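Local coordinates for protein 4-hydroxy-tetrahydrodipicolinate synthase (Methanocaldococcus jannaschii DSM 2661, PDB 2YXG) that probably condenses pyruvate with aspartate semialdehyde to form 4-hydroxy-tetrahydrodipicolinate, a step of lysine biosynthesis, and assembles as a homotetramer, at residues E25-L30 with D64-R69; I31-S36 with V208-V213; S155-V160 with A177-L182. One frame throughout, in Å; residues are numbered along the deposited sequence.

All three contacts belong to one beta/alpha barrel. Contacts 1 and 2 share helix 20-32, which meets the end of helix 52-66 in contact 1 and, through its exit loop, helix 209-221 in contact 2; their centres are about 12 Å apart and they touch. Along the chain their segments alternate, so this helix is held both by its near successor and by a helix from late in the sequence. Contact 3, centred about 25 Å from contact 1 and 23 Å from contact 2, pairs strands 157-162 and 180-183 of the barrel sheet and is nested inside the loop that contact 2 closes. Contact 2 thus lies where the ring closes, contact 3 beside the predicted Schiff-base lysine.

Contact 1: E25-L30 with D64-R69; sequences ENINFL and DVVNGR
Ile27 presses its CG2 methyl against two consecutive valines near the end of helix 52-66, and this is the tight part of the contact. CG2 lies 3.6 Å from Val66 CG2 and 3.7 Å from Val65 CG1. It stands anti to the backbone N of Ile27, which aims the short branch at the other helix. Branched aliphatic residues suit the place: each brings a methyl close to the backbone, and the nearest CA atoms, those of Ile27 and Val66, are 7.1 Å apart. Ile27 and Val66 are buried, while Val65 also touches Glu24 and is partly exposed.

On the solvent side the packing gives way to polar groups. The amide end of Asn28 sits at the edge of the Arg69 guanidinium, with the two planes 49° apart; the amide may be turned over in the model, and if turned back could bond to the arginine. The guanidinium itself is held by its own segment. Arg69 NH2 donates to Val65 O at 2.7 Å, close to the guanidinium plane but from above the carbonyl plane. Arg69 NE donates to Val66 O at 3.1 Å. That oxygen also receives Arg69 N, which arrives from the opposite face of the carbonyl plane. Arginine thus suits the helix end, where its long chain folds back, bent at chi3 (-68°), to bond two carbonyls of the last turn. Asn67 and Gly68, both with positive phi, form the middle of a type I' turn from Val66 to Arg69, a conformation that asparagine and glycine tolerate well. Apolar packing beneath a polar outer edge here joins helices 20-32 and 52-66, successive helices of the outer layer of a TIM barrel.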
loop_
_atom_site.group_PDB
_atom_site.type_symbol
_atom_site.label_atom_id
_atom_site.label_comp_id
_atom_site.label_asym_id
_atom_site.label_seq_id
_atom_site.Cartn_x
_atom_site.Cartn_y
_atom_site.Cartn_z
ATOM N N GLU A 25 28.780 28.127 -10.142
ATOM C CA GLU A 25 29.807 27.365 -9.509
ATOM C C GLU A 25 29.398 25.894 -9.358
ATOM O O GLU A 25 30.210 24.984 -9.617
ATOM C CB GLU A 25 30.176 28.047 -8.180
ATOM C CG GLU A 25 30.430 27.103 -7.027
ATOM C CD GLU A 25 31.108 27.750 -5.799
ATOM O OE1 GLU A 25 30.912 28.976 -5.511
ATOM O OE2 GLU A 25 31.839 26.981 -5.122
ATOM N N ASN A 26 28.133 25.637 -9.000
ATOM C CA ASN A 26 27.664 24.211 -8.952
ATOM C C ASN A 26 27.690 23.574 -10.333
ATOM O O ASN A 26 28.166 22.463 -10.518
ATOM C CB ASN A 26 26.263 24.072 -8.365
ATOM C CG ASN A 26 26.220 24.310 -6.916
ATOM O OD1 ASN A 26 27.227 24.233 -6.249
ATOM N ND2 ASN A 26 25.023 24.607 -6.396
ATOM N N ILE A 27 27.193 24.316 -11.309
ATOM C CA ILE A 27 27.203 23.823 -12.691
ATOM C C ILE A 27 28.575 23.426 -13.182
ATOM O O ILE A 27 28.776 22.292 -13.655
ATOM C CB ILE A 27 26.549 24.807 -13.638
ATOM C CG1 ILE A 27 25.067 24.914 -13.233
ATOM C CG2 ILE A 27 26.673 24.302 -15.104
ATOM C CD1 ILE A 27 24.246 25.930 -13.974
ATOM N N ASN A 28 29.530 24.325 -13.054
ATOM C CA ASN A 28 30.916 24.001 -13.477
ATOM C C ASN A 28 31.543 22.872 -12.686
ATOM O O ASN A 28 32.273 22.055 -13.260
ATOM C CB ASN A 28 31.800 25.251 -13.362
ATOM C CG ASN A 28 31.492 26.246 -14.413
ATOM O OD1 ASN A 28 31.464 27.453 -14.149
ATOM N ND2 ASN A 28 31.246 25.759 -15.640
ATOM N N PHE A 29 31.276 22.810 -11.377
ATOM C CA PHE A 29 31.692 21.648 -10.594
ATOM C C PHE A 29 31.210 20.304 -11.195
ATOM O O PHE A 29 31.964 19.365 -11.307
ATOM C CB PHE A 29 31.241 21.761 -9.140
ATOM C CG PHE A 29 31.525 20.533 -8.310
ATOM C CD1 PHE A 29 32.843 20.155 -8.003
ATOM C CD2 PHE A 29 30.482 19.774 -7.791
ATOM C CE1 PHE A 29 33.125 18.995 -7.159
ATOM C CE2 PHE A 29 30.729 18.646 -6.960
ATOM C CZ PHE A 29 32.059 18.254 -6.649
ATOM N N LEU A 30 29.954 20.227 -11.593
ATOM C CA LEU A 30 29.416 18.973 -12.116
ATOM C C LEU A 30 29.966 18.679 -13.512
ATOM O O LEU A 30 30.296 17.529 -13.848
ATOM C CB LEU A 30 27.915 19.082 -12.153
ATOM C CG LEU A 30 27.297 19.425 -10.786
ATOM C CD1 LEU A 30 25.788 19.826 -10.900
ATOM C CD2 LEU A 30 27.496 18.269 -9.737
ATOM N N ASP A 64 22.877 29.373 -20.236
ATOM C CA ASP A 64 23.961 30.338 -20.499
ATOM C C ASP A 64 25.313 29.830 -19.936
ATOM O O ASP A 64 26.362 29.882 -20.611
ATOM C CB ASP A 64 23.606 31.745 -19.908
ATOM C CG ASP A 64 22.390 32.487 -20.657
ATOM O OD1 ASP A 64 21.761 31.987 -21.639
ATOM O OD2 ASP A 64 22.055 33.642 -20.250
ATOM N N VAL A 65 25.296 29.360 -18.681
ATOM C CA VAL A 65 26.506 28.914 -18.057
ATOM C C VAL A 65 26.959 27.651 -18.737
ATOM O O VAL A 65 28.136 27.505 -19.068
ATOM C CB VAL A 65 26.304 28.594 -16.558
ATOM C CG1 VAL A 65 27.550 27.790 -16.010
ATOM C CG2 VAL A 65 25.998 29.875 -15.760
ATOM N N VAL A 66 26.043 26.718 -18.934
ATOM C CA VAL A 66 26.420 25.478 -19.588
ATOM C C VAL A 66 26.986 25.740 -20.968
ATOM O O VAL A 66 28.028 25.150 -21.332
ATOM C CB VAL A 66 25.272 24.455 -19.681
ATOM C CG1 VAL A 66 25.643 23.343 -20.662
ATOM C CG2 VAL A 66 24.901 23.896 -18.260
ATOM N N ASN A 67 26.311 26.609 -21.730
ATOM C CA ASN A 67 26.872 27.044 -23.017
ATOM C C ASN A 67 27.217 25.859 -23.908
ATOM O O ASN A 67 28.306 25.812 -24.442
ATOM C CB ASN A 67 28.174 27.876 -22.816
ATOM C CG ASN A 67 28.500 28.795 -24.037
ATOM O OD1 ASN A 67 29.652 29.161 -24.247
ATOM N ND2 ASN A 67 27.482 29.150 -24.830
ATOM N N GLY A 68 26.282 24.922 -24.060
ATOM C CA GLY A 68 26.428 23.790 -24.950
ATOM C C GLY A 68 27.464 22.730 -24.575
ATOM O O GLY A 68 27.637 21.774 -25.338
ATOM N N ARG A 69 28.135 22.858 -23.427
ATOM C CA ARG A 69 29.133 21.844 -23.051
ATOM C C ARG A 69 28.483 20.492 -22.722
ATOM O O ARG A 69 29.019 19.431 -23.070
ATOM C CB ARG A 69 29.950 22.288 -21.855
ATOM C CG ARG A 69 31.090 23.227 -22.201
ATOM C CD ARG A 69 31.767 23.734 -20.923
ATOM N NE ARG A 69 30.851 24.615 -20.201
ATOM C CZ ARG A 69 30.990 24.947 -18.920
ATOM N NH1 ARG A 69 32.015 24.486 -18.208
ATOM N NH2 ARG A 69 30.110 25.767 -18.358
#

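Contact 2: I31-S36 with V208-V213; sequences IENGVS and VPKEFV
The flat amide of Asn33 has the Pro209 ring over one side of its plane, displaced to the CB end, and the aliphatic chain of Lys210 beside its outer end. Pro209 CG lies 4.2 Å from Asn33 CG, and the CB-CG side of the ring also receives Asn33 CB, 3.7 Å from Pro209 CB. The amide may be turned over in the model, but either way its end rests near Lys210 CB. The lysine chain, extended beyond CG, offers methylenes here and carries its charge away. Proline fits the first turn of helix 209-221, where no backbone N-H is needed, and its ring also packs on Phe29 and Leu30.

The contact sits where the TIM barrel closes: the loop leading from helix 20-32 into strand 37-40 meets a helix from late in the chain, and Ser36 bonds to the backbone of both Val5 and Gln71.

Val213 lies against the peptide of Gly34, its CG2 3.6 Å from Gly34 O. At the glycine's phi of 92° a CB would be jammed against the carbonyl O of Asn33, which by itself calls for glycine. Deeper in, buried Val35 touches both Pro209 CB, 4.1 Å from its CG1, and Val213 CG2, 4.2 Å from the same methyl.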
loop_
_atom_site.group_PDB
_atom_site.type_symbol
_atom_site.label_atom_id
_atom_site.label_comp_id
_atom_site.label_asym_id
_atom_site.label_seq_id
_atom_site.Cartn_x
_atom_site.Cartn_y
_atom_site.Cartn_z
ATOM N N ILE A 31 30.049 19.722 -14.333
ATOM C CA ILE A 31 30.637 19.570 -15.686
ATOM C C ILE A 31 32.090 19.100 -15.592
ATOM O O ILE A 31 32.442 18.174 -16.309
ATOM C CB ILE A 31 30.484 20.841 -16.584
ATOM C CG1 ILE A 31 28.992 21.224 -16.752
ATOM C CG2 ILE A 31 31.248 20.655 -17.983
ATOM C CD1 ILE A 31 28.737 22.510 -17.591
ATOM N N GLU A 32 32.882 19.712 -14.703
ATOM C CA GLU A 32 34.307 19.342 -14.479
ATOM C C GLU A 32 34.356 17.837 -14.231
ATOM O O GLU A 32 35.267 17.131 -14.659
ATOM C CB GLU A 32 34.951 20.042 -13.217
ATOM C CG GLU A 32 35.113 21.634 -13.162
ATOM C CD GLU A 32 35.322 22.275 -11.683
ATOM O OE1 GLU A 32 35.784 21.586 -10.727
ATOM O OE2 GLU A 32 35.014 23.498 -11.480
ATOM N N ASN A 33 33.350 17.346 -13.511
ATOM C CA ASN A 33 33.390 15.984 -13.041
ATOM C C ASN A 33 32.754 14.967 -13.971
ATOM O O ASN A 33 32.551 13.801 -13.586
ATOM C CB ASN A 33 32.904 15.922 -11.593
ATOM C CG ASN A 33 33.955 16.486 -10.643
ATOM O OD1 ASN A 33 33.881 17.642 -10.168
ATOM N ND2 ASN A 33 34.987 15.699 -10.427
ATOM N N GLY A 34 32.438 15.401 -15.199
ATOM C CA GLY A 34 32.108 14.432 -16.236
ATOM C C GLY A 34 30.655 14.055 -16.405
ATOM O O GLY A 34 30.365 13.140 -17.169
ATOM N N VAL A 35 29.742 14.793 -15.774
ATOM C CA VAL A 35 28.303 14.574 -15.987
ATOM C C VAL A 35 27.896 14.704 -17.490
ATOM O O VAL A 35 28.550 15.423 -18.258
ATOM C CB VAL A 35 27.385 15.457 -15.036
ATOM C CG1 VAL A 35 27.721 15.210 -13.533
ATOM C CG2 VAL A 35 27.416 16.950 -15.376
ATOM N N SER A 36 26.845 13.999 -17.925
ATOM C CA SER A 36 26.348 14.133 -19.329
ATOM C C SER A 36 25.471 15.362 -19.583
ATOM O O SER A 36 25.322 15.833 -20.720
ATOM C CB SER A 36 25.518 12.925 -19.728
ATOM O OG SER A 36 26.300 11.780 -19.708
ATOM N N VAL A 208 28.611 13.625 -5.181
ATOM C CA VAL A 208 29.719 12.791 -5.658
ATOM C C VAL A 208 29.614 12.567 -7.160
ATOM O O VAL A 208 29.487 11.418 -7.596
ATOM C CB VAL A 208 29.791 11.440 -4.900
ATOM C CG1 VAL A 208 30.399 11.675 -3.489
ATOM C CG2 VAL A 208 28.433 10.812 -4.795
ATOM N N PRO A 209 29.657 13.674 -7.955
ATOM C CA PRO A 209 29.497 13.531 -9.443
ATOM C C PRO A 209 30.514 12.577 -10.080
ATOM O O PRO A 209 30.152 11.773 -10.913
ATOM C CB PRO A 209 29.710 14.962 -9.985
ATOM C CG PRO A 209 30.252 15.767 -8.836
ATOM C CD PRO A 209 29.881 15.076 -7.547
ATOM N N LYS A 210 31.772 12.634 -9.658
ATOM C CA LYS A 210 32.787 11.844 -10.351
ATOM C C LYS A 210 32.603 10.338 -10.133
ATOM O O LYS A 210 32.727 9.528 -11.060
ATOM C CB LYS A 210 34.199 12.312 -9.972
ATOM C CG LYS A 210 35.309 11.590 -10.700
ATOM C CD LYS A 210 36.675 12.280 -10.421
ATOM C CE LYS A 210 37.898 11.341 -10.648
ATOM N NZ LYS A 210 39.112 11.873 -9.908
ATOM N N GLU A 211 32.250 9.987 -8.902
ATOM C CA GLU A 211 32.017 8.613 -8.526
ATOM C C GLU A 211 30.781 8.019 -9.205
ATOM O O GLU A 211 30.821 6.905 -9.757
ATOM C CB GLU A 211 31.921 8.541 -7.005
ATOM C CG GLU A 211 33.209 8.979 -6.267
ATOM C CD GLU A 211 33.359 10.503 -6.058
ATOM O OE1 GLU A 211 32.658 11.355 -6.684
ATOM O OE2 GLU A 211 34.249 10.871 -5.261
ATOM N N PHE A 212 29.679 8.763 -9.175
ATOM C CA PHE A 212 28.481 8.318 -9.863
ATOM C C PHE A 212 28.665 8.146 -11.378
ATOM O O PHE A 212 28.304 7.129 -11.896
ATOM C CB PHE A 212 27.284 9.233 -9.550
ATOM C CG PHE A 212 26.039 8.461 -9.196
ATOM C CD1 PHE A 212 26.075 7.520 -8.150
ATOM C CD2 PHE A 212 24.866 8.619 -9.926
ATOM C CE1 PHE A 212 24.959 6.757 -7.826
ATOM C CE2 PHE A 212 23.725 7.847 -9.601
ATOM C CZ PHE A 212 23.788 6.926 -8.549
ATOM N N VAL A 213 29.242 9.127 -12.063
ATOM C CA VAL A 213 29.583 8.981 -13.480
ATOM C C VAL A 213 30.384 7.715 -13.740
ATOM O O VAL A 213 30.132 6.957 -14.692
ATOM C CB VAL A 213 30.381 10.211 -14.003
ATOM C CG1 VAL A 213 31.195 9.851 -15.255
ATOM C CG2 VAL A 213 29.422 11.437 -14.167
#

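Contact 3: S155-V160 with A177-L182; sequences SNISAV and AKITVL
Val160 and Thr180 are joined by a backbone hydrogen bond, Val160 N to Thr180 O at 2.9 Å, which runs nearly along the C=O axis (177°). Two more continue it: Thr180 N donates to Ser158 O at 3.1 Å, and Leu182 N to Val160 O at 2.7 Å. Val160 therefore bonds to the residues on both sides of its bridge partner Val181, as parallel strands require. The acceptor Thr180 O has a second, weaker neighbour, with Ala159 CA at 3.2 Å in a CA-H...O contact.

Strands 157-162 and 180-183 are the two strands of a beta-alpha-beta unit whose connection is helix 168-177, and they stand side by side in the wall of the TIM barrel. Val160 and Val181 point from the helix-covered face. Ala159 and Thr180 point from the other, where Leu182 lies close to Lys161, predicted to form the Schiff base with substrate.

Apolar packing is tightest on the helix side. Ile179 CD1 lies 3.5 Å from Val160 CG2, closer than usual for two carbons. Ile179 CG1, set between the backbone N and the carbonyl carbon (chi1 31°), carries CD1 to Val160, and Ile179 CG2 lies 3.6 Å from Ile157 O. An alanine at Ile179 would probably leave Val160 CG2 without its close partner and open a gap where the lost branches lay. On the inner face the small Ala159 lets Phe2 and Val130 come close, and its CB lies 4.2 Å from Leu182 CD1.

Before the strands come together, a water links the two segments. It lies 2.9 Å from Ile157 O and within bonding range of Lys178 O, although other acceptors compete for its protons.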
loop_
_atom_site.group_PDB
_atom_site.type_symbol
_atom_site.label_atom_id
_atom_site.label_comp_id
_atom_site.label_asym_id
_atom_site.label_seq_id
_atom_site.Cartn_x
_atom_site.Cartn_y
_atom_site.Cartn_z
ATOM N N SER A 155 7.324 11.573 -32.150
ATOM C CA SER A 155 8.748 11.260 -32.256
ATOM C C SER A 155 9.599 11.964 -31.191
ATOM O O SER A 155 10.719 11.522 -30.917
ATOM C CB SER A 155 9.286 11.630 -33.616
ATOM O OG SER A 155 9.096 13.021 -33.804
ATOM N N ASN A 156 9.102 13.056 -30.606
ATOM C CA ASN A 156 9.933 13.760 -29.593
ATOM C C ASN A 156 9.736 13.239 -28.157
ATOM O O ASN A 156 10.290 13.787 -27.231
ATOM C CB ASN A 156 9.817 15.288 -29.658
ATOM C CG ASN A 156 8.380 15.798 -29.534
ATOM O OD1 ASN A 156 7.418 15.076 -29.785
ATOM N ND2 ASN A 156 8.235 17.075 -29.196
ATOM N N ILE A 157 8.888 12.224 -27.984
ATOM C CA ILE A 157 8.783 11.521 -26.714
ATOM C C ILE A 157 9.937 10.506 -26.638
ATOM O O ILE A 157 9.898 9.408 -27.211
ATOM C CB ILE A 157 7.437 10.835 -26.527
ATOM C CG1 ILE A 157 6.337 11.889 -26.563
ATOM C CG2 ILE A 157 7.401 10.030 -25.158
ATOM C CD1 ILE A 157 6.055 12.502 -25.227
ATOM N N SER A 158 10.949 10.892 -25.881
ATOM C CA SER A 158 12.252 10.290 -26.065
ATOM C C SER A 158 12.688 9.379 -24.912
ATOM O O SER A 158 13.211 8.287 -25.158
ATOM C CB SER A 158 13.280 11.363 -26.341
ATOM O OG SER A 158 14.564 10.788 -26.172
ATOM N N ALA A 159 12.432 9.796 -23.666
ATOM C CA ALA A 159 12.827 9.003 -22.525
ATOM C C ALA A 159 11.768 9.014 -21.433
ATOM O O ALA A 159 10.806 9.831 -21.469
ATOM C CB ALA A 159 14.182 9.480 -22.009
ATOM N N VAL A 160 11.899 8.049 -20.517
ATOM C CA VAL A 160 11.265 8.119 -19.188
ATOM C C VAL A 160 12.314 8.094 -18.020
ATOM O O VAL A 160 13.147 7.178 -17.933
ATOM C CB VAL A 160 10.303 6.907 -18.998
ATOM C CG1 VAL A 160 9.226 7.205 -17.927
ATOM C CG2 VAL A 160 9.669 6.549 -20.313
ATOM N N ALA A 177 8.013 -0.295 -25.020
ATOM C CA ALA A 177 8.165 1.171 -25.248
ATOM C C ALA A 177 8.846 1.721 -26.514
ATOM O O ALA A 177 8.273 2.592 -27.216
ATOM C CB ALA A 177 8.867 1.748 -24.067
ATOM N N LYS A 178 10.068 1.244 -26.781
ATOM C CA LYS A 178 11.013 1.999 -27.557
ATOM C C LYS A 178 10.957 3.443 -27.045
ATOM O O LYS A 178 10.482 4.377 -27.732
ATOM C CB LYS A 178 10.730 1.946 -29.058
ATOM C CG LYS A 178 10.253 0.600 -29.625
ATOM C CD LYS A 178 9.193 0.884 -30.707
ATOM C CE LYS A 178 7.973 1.639 -30.124
ATOM N NZ LYS A 178 7.047 0.747 -29.372
ATOM N N ILE A 179 11.351 3.595 -25.781
ATOM C CA ILE A 179 11.862 4.842 -25.271
ATOM C C ILE A 179 13.092 4.425 -24.500
ATOM O O ILE A 179 13.194 3.285 -24.066
ATOM C CB ILE A 179 10.869 5.571 -24.300
ATOM C CG1 ILE A 179 10.006 4.575 -23.545
ATOM C CG2 ILE A 179 9.957 6.509 -25.042
ATOM C CD1 ILE A 179 10.640 3.963 -22.385
ATOM N N THR A 180 14.003 5.371 -24.304
ATOM C CA THR A 180 15.089 5.213 -23.357
ATOM C C THR A 180 14.581 5.251 -21.915
ATOM O O THR A 180 13.764 6.127 -21.530
ATOM C CB THR A 180 16.079 6.311 -23.578
ATOM O OG1 THR A 180 16.478 6.264 -24.944
ATOM C CG2 THR A 180 17.292 6.164 -22.681
ATOM N N VAL A 181 15.008 4.277 -21.120
ATOM C CA VAL A 181 14.717 4.360 -19.685
ATOM C C VAL A 181 15.874 5.009 -18.937
ATOM O O VAL A 181 16.992 4.548 -19.072
ATOM C CB VAL A 181 14.354 2.970 -19.059
ATOM C CG1 VAL A 181 14.199 3.089 -17.526
ATOM C CG2 VAL A 181 13.086 2.367 -19.736
ATOM N N LEU A 182 15.598 6.085 -18.185
ATOM C CA LEU A 182 16.543 6.627 -17.182
ATOM C C LEU A 182 16.071 6.286 -15.748
ATOM O O LEU A 182 14.874 6.332 -15.432
ATOM C CB LEU A 182 16.733 8.152 -17.302
ATOM C CG LEU A 182 17.132 8.624 -18.724
ATOM C CD1 LEU A 182 16.960 10.140 -18.934
ATOM C CD2 LEU A 182 18.555 8.145 -19.114
HETATM O O HOH W 1 11.678 7.361 -28.204
#